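Local structure of protein (alpha-2u-globulin) (Rattus norvegicus, 2A2U) at residues A[41-46]-A[135-140]; A[46-51]-A[166-171]. The protein belongs to the lipocalin family and probably carries small hydrophobic ligands inside its beta-barrel, among them compounds that induce hyaline droplets. All coordinates share one frame; numbering follows the deposited sequence.

Interaction 1 of 2, residues A[41-46]-A[135-140]; sequences IVVASN and LMVLYG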
loop_
_atom_site.group_PDB
_atom_site.type_symbol
_atom_site.label_atom_id
_atom_site.label_comp_id
_atom_site.label_asym_id
_atom_site.label_seq_id
_atom_site.Cartn_x
_atom_site.Cartn_y
_atom_site.Cartn_z
ATOM N N ILE A 41 -11.268 2.356 24.947
ATOM C CA ILE A 41 -12.096 2.314 26.140
ATOM C C ILE A 41 -13.407 1.546 25.930
ATOM O O ILE A 41 -13.685 0.585 26.647
ATOM C CB ILE A 41 -12.386 3.744 26.657
ATOM C CG1 ILE A 41 -11.093 4.578 26.691
ATOM C CG2 ILE A 41 -13.029 3.689 28.030
ATOM C CD1 ILE A 41 -9.950 3.976 27.504
ATOM N N VAL A 42 -14.209 1.967 24.954
ATOM C CA VAL A 42 -15.490 1.318 24.667
ATOM C C VAL A 42 -15.712 1.221 23.161
ATOM O O VAL A 42 -15.467 2.180 22.430
ATOM C CB VAL A 42 -16.672 2.119 25.276
ATOM C CG1 VAL A 42 -17.984 1.446 24.970
ATOM C CG2 VAL A 42 -16.501 2.266 26.768
ATOM N N VAL A 43 -16.127 0.044 22.699
ATOM C CA VAL A 43 -16.424 -0.187 21.284
ATOM C C VAL A 43 -17.870 -0.653 21.207
ATOM O O VAL A 43 -18.332 -1.379 22.077
ATOM C CB VAL A 43 -15.517 -1.272 20.641
ATOM C CG1 VAL A 43 -14.073 -0.849 20.695
ATOM C CG2 VAL A 43 -15.693 -2.598 21.338
ATOM N N ALA A 44 -18.584 -0.243 20.169
ATOM C CA ALA A 44 -19.974 -0.630 20.032
ATOM C C ALA A 44 -20.335 -0.828 18.578
ATOM O O ALA A 44 -20.009 0.008 17.734
ATOM C CB ALA A 44 -20.858 0.428 20.637
ATOM N N SER A 45 -20.992 -1.945 18.289
ATOM C CA SER A 45 -21.432 -2.266 16.936
ATOM C C SER A 45 -22.609 -3.201 17.033
ATOM O O SER A 45 -22.612 -4.087 17.884
ATOM C CB SER A 45 -20.324 -2.967 16.149
ATOM O OG SER A 45 -20.761 -3.277 14.834
ATOM N N ASN A 46 -23.613 -3.011 16.183
ATOM C CA ASN A 46 -24.764 -3.905 16.210
ATOM C C ASN A 46 -24.369 -5.272 15.646
ATOM O O ASN A 46 -24.997 -6.283 15.972
ATOM C CB ASN A 46 -25.969 -3.300 15.485
ATOM C CG ASN A 46 -26.979 -2.670 16.453
ATOM O OD1 ASN A 46 -26.875 -2.828 17.669
ATOM N ND2 ASN A 46 -27.964 -1.965 15.912
ATOM N N LEU A 135 -19.911 1.062 13.314
ATOM C CA LEU A 135 -18.993 0.808 14.412
ATOM C C LEU A 135 -18.699 2.142 15.084
ATOM O O LEU A 135 -18.455 3.128 14.404
ATOM C CB LEU A 135 -17.683 0.226 13.902
ATOM C CG LEU A 135 -16.679 0.053 15.034
ATOM C CD1 LEU A 135 -17.073 -1.136 15.868
ATOM C CD2 LEU A 135 -15.313 -0.166 14.476
ATOM N N MET A 136 -18.744 2.180 16.410
ATOM C CA MET A 136 -18.451 3.404 17.141
ATOM C C MET A 136 -17.462 3.120 18.245
ATOM O O MET A 136 -17.588 2.136 18.957
ATOM C CB MET A 136 -19.725 4.038 17.685
ATOM C CG MET A 136 -20.390 4.902 16.656
ATOM S SD MET A 136 -21.855 5.692 17.230
ATOM C CE MET A 136 -21.183 6.938 18.271
ATOM N N VAL A 137 -16.436 3.950 18.349
ATOM C CA VAL A 137 -15.429 3.745 19.378
ATOM C C VAL A 137 -15.118 4.997 20.169
ATOM O O VAL A 137 -15.231 6.122 19.665
ATOM C CB VAL A 137 -14.108 3.207 18.785
ATOM C CG1 VAL A 137 -14.292 1.804 18.277
ATOM C CG2 VAL A 137 -13.654 4.087 17.653
ATOM N N LEU A 138 -14.758 4.777 21.432
ATOM C CA LEU A 138 -14.381 5.845 22.340
ATOM C C LEU A 138 -12.940 5.582 22.740
ATOM O O LEU A 138 -12.620 4.489 23.196
ATOM C CB LEU A 138 -15.273 5.843 23.587
ATOM C CG LEU A 138 -14.894 6.786 24.731
ATOM C CD1 LEU A 138 -14.935 8.212 24.239
ATOM C CD2 LEU A 138 -15.849 6.605 25.891
ATOM N N TYR A 139 -12.066 6.551 22.479
ATOM C CA TYR A 139 -10.655 6.447 22.844
ATOM C C TYR A 139 -10.375 7.471 23.919
ATOM O O TYR A 139 -10.932 8.572 23.893
ATOM C CB TYR A 139 -9.745 6.752 21.657
ATOM C CG TYR A 139 -9.780 5.713 20.583
ATOM C CD1 TYR A 139 -9.980 4.379 20.898
ATOM C CD2 TYR A 139 -9.619 6.063 19.247
ATOM C CE1 TYR A 139 -10.020 3.418 19.917
ATOM C CE2 TYR A 139 -9.659 5.108 18.254
ATOM C CZ TYR A 139 -9.861 3.789 18.597
ATOM O OH TYR A 139 -9.910 2.819 17.631
ATOM N N GLY A 140 -9.509 7.110 24.856
ATOM C CA GLY A 140 -9.161 8.027 25.919
ATOM C C GLY A 140 -7.664 8.155 25.947
ATOM O O GLY A 140 -6.984 7.238 25.504
#

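Interaction 2 of 2, residues A[46-51]-A[166-171]; sequences NKREKI and NIIDLT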
loop_
_atom_site.group_PDB
_atom_site.type_symbol
_atom_site.label_atom_id
_atom_site.label_comp_id
_atom_site.label_asym_id
_atom_site.label_seq_id
_atom_site.Cartn_x
_atom_site.Cartn_y
_atom_site.Cartn_z
ATOM N N ASN A 46 -23.613 -3.011 16.183
ATOM C CA ASN A 46 -24.764 -3.905 16.210
ATOM C C ASN A 46 -24.369 -5.272 15.646
ATOM O O ASN A 46 -24.997 -6.283 15.972
ATOM C CB ASN A 46 -25.969 -3.300 15.485
ATOM C CG ASN A 46 -26.979 -2.670 16.453
ATOM O OD1 ASN A 46 -26.875 -2.828 17.669
ATOM N ND2 ASN A 46 -27.964 -1.965 15.912
ATOM N N LYS A 47 -23.309 -5.297 14.827
ATOM C CA LYS A 47 -22.766 -6.540 14.259
ATOM C C LYS A 47 -21.739 -6.997 15.294
ATOM O O LYS A 47 -20.534 -7.043 15.034
ATOM C CB LYS A 47 -22.101 -6.290 12.896
ATOM C CG LYS A 47 -21.762 -7.568 12.116
ATOM C CD LYS A 47 -22.003 -7.384 10.615
ATOM C CE LYS A 47 -21.981 -8.709 9.845
ATOM N NZ LYS A 47 -20.615 -9.234 9.541
ATOM N N ARG A 48 -22.264 -7.329 16.473
ATOM C CA ARG A 48 -21.511 -7.749 17.647
ATOM C C ARG A 48 -20.358 -8.723 17.443
ATOM O O ARG A 48 -19.374 -8.677 18.180
ATOM C CB ARG A 48 -22.477 -8.315 18.678
ATOM C CG ARG A 48 -22.202 -7.860 20.085
ATOM C CD ARG A 48 -23.108 -8.580 21.055
ATOM N NE ARG A 48 -22.941 -8.081 22.413
ATOM C CZ ARG A 48 -21.900 -8.357 23.194
ATOM N NH1 ARG A 48 -20.916 -9.138 22.762
ATOM N NH2 ARG A 48 -21.839 -7.847 24.414
ATOM N N GLU A 49 -20.486 -9.608 16.462
ATOM C CA GLU A 49 -19.459 -10.604 16.151
ATOM C C GLU A 49 -18.091 -9.946 15.913
ATOM O O GLU A 49 -17.050 -10.498 16.274
ATOM C CB GLU A 49 -19.896 -11.389 14.909
ATOM C CG GLU A 49 -18.816 -12.220 14.240
ATOM C CD GLU A 49 -19.167 -12.567 12.805
ATOM O OE1 GLU A 49 -19.620 -11.673 12.060
ATOM O OE2 GLU A 49 -18.976 -13.734 12.410
ATOM N N LYS A 50 -18.123 -8.752 15.325
ATOM C CA LYS A 50 -16.940 -7.965 14.982
ATOM C C LYS A 50 -16.178 -7.381 16.166
ATOM O O LYS A 50 -14.954 -7.264 16.118
ATOM C CB LYS A 50 -17.342 -6.831 14.038
ATOM C CG LYS A 50 -17.940 -7.290 12.726
ATOM C CD LYS A 50 -16.871 -7.887 11.849
ATOM C CE LYS A 50 -17.446 -8.395 10.547
ATOM N NZ LYS A 50 -16.376 -8.880 9.630
ATOM N N ILE A 51 -16.906 -6.966 17.200
ATOM C CA ILE A 51 -16.289 -6.382 18.382
ATOM C C ILE A 51 -16.017 -7.397 19.492
ATOM O O ILE A 51 -15.405 -7.070 20.507
ATOM C CB ILE A 51 -17.124 -5.215 18.943
ATOM C CG1 ILE A 51 -18.526 -5.681 19.333
ATOM C CG2 ILE A 51 -17.212 -4.104 17.926
ATOM C CD1 ILE A 51 -19.316 -4.616 20.069
ATOM N N ASN A 166 -24.956 -4.038 22.682
ATOM C CA ASN A 166 -23.821 -4.174 21.779
ATOM C C ASN A 166 -22.689 -3.200 22.056
ATOM O O ASN A 166 -21.757 -3.072 21.266
ATOM C CB ASN A 166 -24.304 -4.084 20.341
ATOM C CG ASN A 166 -25.266 -5.198 19.996
ATOM O OD1 ASN A 166 -25.015 -6.360 20.304
ATOM N ND2 ASN A 166 -26.396 -4.846 19.397
ATOM N N ILE A 167 -22.779 -2.521 23.193
ATOM C CA ILE A 167 -21.758 -1.576 23.619
ATOM C C ILE A 167 -20.842 -2.350 24.561
ATOM O O ILE A 167 -21.289 -2.841 25.585
ATOM C CB ILE A 167 -22.385 -0.382 24.361
ATOM C CG1 ILE A 167 -23.478 0.248 23.498
ATOM C CG2 ILE A 167 -21.341 0.673 24.625
ATOM C CD1 ILE A 167 -24.133 1.483 24.109
ATOM N N ILE A 168 -19.578 -2.507 24.190
ATOM C CA ILE A 168 -18.627 -3.258 25.003
ATOM C C ILE A 168 -17.542 -2.395 25.629
ATOM O O ILE A 168 -16.898 -1.611 24.943
ATOM C CB ILE A 168 -17.960 -4.382 24.181
ATOM C CG1 ILE A 168 -19.013 -5.391 23.709
ATOM C CG2 ILE A 168 -16.892 -5.075 25.011
ATOM C CD1 ILE A 168 -18.466 -6.552 22.877
ATOM N N ASP A 169 -17.375 -2.526 26.944
ATOM C CA ASP A 169 -16.367 -1.779 27.694
ATOM C C ASP A 169 -15.096 -2.630 27.753
ATOM O O ASP A 169 -15.022 -3.605 28.509
ATOM C CB ASP A 169 -16.889 -1.475 29.108
ATOM C CG ASP A 169 -15.947 -0.582 29.920
ATOM O OD1 ASP A 169 -14.785 -0.374 29.516
ATOM O OD2 ASP A 169 -16.375 -0.080 30.979
ATOM N N LEU A 170 -14.091 -2.240 26.971
ATOM C CA LEU A 170 -12.837 -2.976 26.902
ATOM C C LEU A 170 -11.894 -2.764 28.074
ATOM O O LEU A 170 -10.897 -3.479 28.183
ATOM C CB LEU A 170 -12.089 -2.647 25.611
ATOM C CG LEU A 170 -12.741 -2.922 24.262
ATOM C CD1 LEU A 170 -11.793 -2.493 23.166
ATOM C CD2 LEU A 170 -13.063 -4.390 24.124
ATOM N N THR A 171 -12.189 -1.792 28.939
ATOM C CA THR A 171 -11.324 -1.516 30.086
ATOM C C THR A 171 -11.250 -2.663 31.078
ATOM O O THR A 171 -10.302 -2.762 31.847
ATOM C CB THR A 171 -11.746 -0.257 30.842
ATOM O OG1 THR A 171 -13.076 -0.421 31.342
ATOM C CG2 THR A 171 -11.680 0.947 29.939
#

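Interaction 1 of 2, residues A[41-46]-A[135-140]
The carbonyl oxygen Leu138 O is held by two N-H groups from the facing strand. Ile41 N donates to Leu138 O over 3.1 Å, nearly along the C=O axis, and Val42 N adds a weak second bond. Because Ile41 and Val42 both face Leu138, the pairing here is a classic beta bulge. Beyond it the strands regain a regular antiparallel register, their axes running at 175°. Leu138 N returns a bond to Val42 O at 2.9 Å, closing one hydrogen-bonded pair. Ala44 and Met136 form the next, with Ala44 N to Met136 O and Met136 N to Ala44 O both 2.8 Å. Between these lies the non-hydrogen-bonded pair Val43 and Val137. Both valines hold CG1 beside the backbone N and anti to the carbonyl carbon, so the two CG1 methyls meet at 3.6 Å as the side chains cross obliquely. At the end away from the bulge, Leu135 CD1 comes 3.7 Å from Ser45 CB; Ser45 OG itself bonds to Gln134 O. At the bulged end the Ile41 CG1 methylene sits 3.5 Å from Gly140 N, laying carbon alongside the glycine backbone. Val42, Ala44, Met136 and Leu138 share one face of the sheet, where Phe153, Cys157 and Leu156 of helix 147-158 pack on Val42, Ala44 and Met136 respectively. Val43 and Val137 point through the other face, which, as in lipocalins with this helix outside the barrel, is consistent with the ligand-binding interior. All the residues that touch are buried, and every hydrogen bond between the segments joins backbone N to backbone O: the main chain carries the polar pairing, while mainly apolar side chains line both faces of the barrel wall.

Interaction 2 of 2, residues A[46-51]-A[166-171]
The guanidinium of Arg48 has Ile168 CD1 over one face, 3.6 Å from Arg48 NH1, and Asn166 OD1 at its edge, near its plane. That oxygen is not a hydrogen-bond partner: the angle from Arg48 NE is poor, and Arg48 NE donates to Asp165 O instead while Arg48 NH1 forms a salt bridge with Glu52. Asn166 OD1 lies instead beside the aliphatic stem, 3.0 Å from Arg48 CD. The stem is extended from CG to NE, which carries the charged group past Asn166 to Ile168. A second flat pair, the amides of Asn46 and Asn166, stands almost perpendicular, with planes 84° apart. Asn166 ND2 donates to Asn46 OD1 over 2.7 Å, approaching from above the carbonyl plane with a bent N-H...O angle of 139°. Asn46 OD1 also accepts from Thr163 N, so two donors fix this exposed amide. In fold terms, residues 46-51 open the long loop after the first barrel strand, which in lipocalins commonly folds over the open end, and strand 167-169 runs antiparallel beside strand 36-44. An alanine in place of Arg48 would lose the stem beside Asn166 OD1, the cover over Ile168 and the salt bridge to Glu52, and would probably loosen the loop's hold on this strand. Deeper in, Ile51 CD1 meets Ile168 CD1 at 3.5 Å and presses to 3.1 Å from Asn166 O. Ile51 reaches there with CG1 in the crowded position between backbone N and carbonyl carbon (chi1 60°). Ile168 CD1 is thus shared between this buried isoleucine and the arginine. Farther along, Asp169 OD1 accepts from Thr171 N, which makes an Asx turn, and also from Thr171 OG1.

From the N terminus, strand 36-44 enters interaction 1 and, with Asn46 as the shared residue, runs straight into the loop segment of interaction 2. The chain then passes through the other barrel strands before 135-140 returns to 41-46, a loop of 88 intervening residues that brings the last long strand against the first. Helix 147-158 follows, and 166-171 comes back to 46-51 after 114 intervening residues. The segments alternate along the sequence, so the two closures cross. They also touch directly: Val43 O and Ile168 N are 2.7 Å apart, a probable hydrogen bond, placing strand 36-44 between strands 131-140 and 167-169.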